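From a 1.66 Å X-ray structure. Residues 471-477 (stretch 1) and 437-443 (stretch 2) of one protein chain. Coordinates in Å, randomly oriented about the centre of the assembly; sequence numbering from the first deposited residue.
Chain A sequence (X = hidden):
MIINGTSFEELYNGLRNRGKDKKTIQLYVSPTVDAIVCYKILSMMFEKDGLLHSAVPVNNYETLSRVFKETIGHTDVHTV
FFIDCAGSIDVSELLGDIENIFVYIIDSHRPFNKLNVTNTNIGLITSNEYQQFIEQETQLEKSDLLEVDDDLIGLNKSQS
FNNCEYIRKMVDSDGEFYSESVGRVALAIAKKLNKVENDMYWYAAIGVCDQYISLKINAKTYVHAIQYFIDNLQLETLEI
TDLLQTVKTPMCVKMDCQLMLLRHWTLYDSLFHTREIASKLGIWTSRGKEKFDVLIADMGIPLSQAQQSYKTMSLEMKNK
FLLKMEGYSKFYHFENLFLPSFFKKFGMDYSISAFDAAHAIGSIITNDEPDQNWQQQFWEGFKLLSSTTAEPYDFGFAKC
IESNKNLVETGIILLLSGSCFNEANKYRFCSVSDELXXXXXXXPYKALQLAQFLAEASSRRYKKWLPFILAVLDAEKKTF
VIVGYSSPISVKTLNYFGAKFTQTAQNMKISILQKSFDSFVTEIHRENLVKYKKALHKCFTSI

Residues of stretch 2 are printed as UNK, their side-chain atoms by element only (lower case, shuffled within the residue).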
# COMPACT_ATOMS: atom_id res chain seq x y z
N ALA A 471 -5.63 -19.01 -10.24
CA ALA A 471 -4.97 -20.32 -10.33
C ALA A 471 -3.99 -20.32 -11.49
O ALA A 471 -4.39 -20.07 -12.63
CB ALA A 471 -5.99 -21.43 -10.51
N VAL A 472 -2.72 -20.62 -11.21
CA VAL A 472 -1.68 -20.64 -12.23
C VAL A 472 -1.06 -22.02 -12.29
O VAL A 472 -0.62 -22.56 -11.26
CB VAL A 472 -0.60 -19.57 -11.96
CG1 VAL A 472 0.40 -19.53 -13.15
CG2 VAL A 472 -1.23 -18.20 -11.70
N LEU A 473 -0.99 -22.57 -13.50
CA LEU A 473 -0.42 -23.89 -13.69
C LEU A 473 1.07 -23.89 -13.36
O LEU A 473 1.82 -23.06 -13.86
CB LEU A 473 -0.64 -24.35 -15.14
CG LEU A 473 -0.00 -25.68 -15.51
CD1 LEU A 473 -0.65 -26.84 -14.77
CD2 LEU A 473 -0.07 -25.90 -17.02
N ASP A 474 1.48 -24.83 -12.52
CA ASP A 474 2.88 -25.18 -12.31
C ASP A 474 3.05 -26.54 -12.97
O ASP A 474 2.80 -27.58 -12.35
CB ASP A 474 3.24 -25.21 -10.83
CG ASP A 474 4.71 -25.46 -10.59
OD1 ASP A 474 5.37 -26.10 -11.45
OD2 ASP A 474 5.21 -25.01 -9.54
N ALA A 475 3.45 -26.53 -14.25
CA ALA A 475 3.41 -27.74 -15.05
C ALA A 475 4.43 -28.77 -14.57
O ALA A 475 4.18 -29.97 -14.66
CB ALA A 475 3.67 -27.41 -16.51
N GLU A 476 5.57 -28.31 -14.05
CA GLU A 476 6.58 -29.23 -13.54
C GLU A 476 6.08 -29.96 -12.30
O GLU A 476 6.27 -31.18 -12.17
CB GLU A 476 7.87 -28.47 -13.22
CG GLU A 476 8.97 -29.32 -12.60
CD GLU A 476 9.47 -30.42 -13.52
OE1 GLU A 476 9.01 -30.48 -14.68
OE2 GLU A 476 10.33 -31.22 -13.09
N LYS A 477 5.43 -29.25 -11.39
CA LYS A 477 4.91 -29.87 -10.17
C LYS A 477 3.57 -30.57 -10.39
O LYS A 477 3.13 -31.32 -9.52
CB LYS A 477 4.77 -28.81 -9.08
CG LYS A 477 4.80 -29.34 -7.66
CD LYS A 477 5.01 -28.21 -6.66
CE LYS A 477 4.75 -28.65 -5.23
NZ LYS A 477 4.90 -27.53 -4.27
N UNK A 437 2.68 -17.91 -20.10
CA UNK A 437 2.24 -17.10 -18.97
C UNK A 437 2.39 -17.88 -17.66
O UNK A 437 2.77 -17.30 -16.64
c UNK A 437 1.39 -14.57 -20.41
c UNK A 437 0.80 -16.66 -19.15
c UNK A 437 0.47 -15.77 -20.33
c UNK A 437 -0.99 -15.33 -20.24
N UNK A 438 2.12 -19.18 -17.70
CA UNK A 438 2.15 -19.99 -16.48
C UNK A 438 3.55 -20.05 -15.90
O UNK A 438 3.74 -19.89 -14.69
c UNK A 438 1.65 -21.41 -16.79
o UNK A 438 0.27 -21.40 -17.11
N UNK A 439 4.55 -20.29 -16.75
CA UNK A 439 5.91 -20.42 -16.26
C UNK A 439 6.37 -19.12 -15.63
O UNK A 439 7.15 -19.12 -14.68
c UNK A 439 7.53 -23.17 -16.54
c UNK A 439 6.84 -20.87 -17.41
c UNK A 439 7.42 -19.68 -18.14
c UNK A 439 7.97 -21.75 -16.87
N UNK A 440 5.85 -17.98 -16.11
CA UNK A 440 6.26 -16.68 -15.59
C UNK A 440 5.60 -16.30 -14.27
O UNK A 440 6.15 -15.47 -13.53
n UNK A 440 5.96 -13.45 -18.44
c UNK A 440 5.95 -15.60 -16.62
c UNK A 440 6.79 -15.70 -17.90
n UNK A 440 5.05 -11.34 -18.50
c UNK A 440 5.25 -12.52 -19.07
c UNK A 440 6.24 -14.77 -18.98
n UNK A 440 4.73 -12.77 -20.27
N UNK A 441 4.44 -16.86 -13.96
CA UNK A 441 3.70 -16.45 -12.77
C UNK A 441 3.36 -17.61 -11.83
O UNK A 441 2.54 -17.44 -10.93
c UNK A 441 3.19 -11.78 -14.64
c UNK A 441 3.10 -12.84 -15.53
c UNK A 441 3.02 -11.99 -13.28
c UNK A 441 2.85 -14.12 -15.06
c UNK A 441 2.75 -13.27 -12.81
c UNK A 441 2.41 -15.72 -13.18
c UNK A 441 2.66 -14.35 -13.69
N UNK A 442 4.02 -18.76 -11.99
CA UNK A 442 3.71 -19.90 -11.14
C UNK A 442 4.28 -19.78 -9.73
O UNK A 442 3.87 -20.55 -8.85
c UNK A 442 4.26 -21.19 -11.77
c UNK A 442 6.26 -22.59 -12.37
n UNK A 442 8.26 -24.01 -12.78
c UNK A 442 7.76 -22.61 -12.62
c UNK A 442 5.76 -21.19 -12.02
N UNK A 443 5.22 -18.89 -9.50
CA UNK A 443 5.74 -18.74 -8.13
C UNK A 443 4.78 -17.89 -7.31
O UNK A 443 4.19 -16.94 -7.83
o UNK A 443 7.01 -16.74 -8.60
c UNK A 443 8.09 -18.87 -9.00
c UNK A 443 7.12 -18.09 -8.13
O HOH W 1 5.30 -22.82 -8.37

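Position 437 carries four carbons that fork at the second, with no heteroatom; the nearest approach of this side chain to stretch 1 is 437 CB to Val472 CG1, 6.7 Å. That branching is leucine, and Leu437 is buried without taking part in this contact.

Position 438 has one carbon followed by one oxygen, and 438 CB sits 3.4 Å from the backbone O of Leu473. This is the pattern of serine. The OG of Ser438 lies 3.7 Å from Leu473 CB. It is hydrogen-bonded elsewhere in the structure, and the small side chain serves here as a close-packing surface: the two CA atoms, Leu473 CA and Ser438 CA, come within 5.4 Å.

At 439 there are four carbons forked at the first, one arm two carbons long, which is isoleucine. Its CA-to-CB bond points away from the strand, and although the end of the side chain comes nearer, Ile439 CD1 stays 5.7 Å from Ala475 CB.

Position 440 shows three carbons, a nitrogen, then a carbon bearing two more nitrogens: a guanidinium, hence arginine. Arg440 also points away and makes no contact.

Position 441 has one carbon leading to a ring of six carbons with no oxygen attached, and Val472 CG1 is 3.7 Å from 441 O, so it is phenylalanine by its ring. The ring of Phe441 leads away from stretch 1; what Val472 meets is the base of the residue, with Val472 CG1 4.3 Å from Phe441 CB.

Position 442 has four carbons in a row ending in nitrogen, and 442 CB lies 3.7 Å from Leu473 O. The row is the mark of lysine. The chain runs beside Asp474, whose CG is 3.7 Å from CD of Lys442, and Lys442 NZ reaches a long salt bridge, 3.8 Å from Asp474 OD1.

Position 443 has one carbon carrying an oxygen and a carbon, which is threonine. Thr443 points away from the strand and occupies the N-cap position of the helix that follows.

The strand and helix axes cross at 97°, and the contact buries 323 Å² in all. No direct hydrogen bond joins the stretches. Val472 supplies the apolar part: its CG1 packs against backbone as well as CB atoms, lying 3.7 Å from Ser438 O. At the more exposed end, Asp474 is shared. Its OD1 accepts a hydrogen bond from Lys477 N at 3.2 Å, while a water donates to both Asp474 OD2 (2.5 Å) and Lys442 O (2.7 Å). The rule to read is close packing at a small residue, with Val472 and Lys442 carrying much of the covered surface and a charged pair and a bridging water beside them.

Stretch 2 (437-443) LSIRFKT
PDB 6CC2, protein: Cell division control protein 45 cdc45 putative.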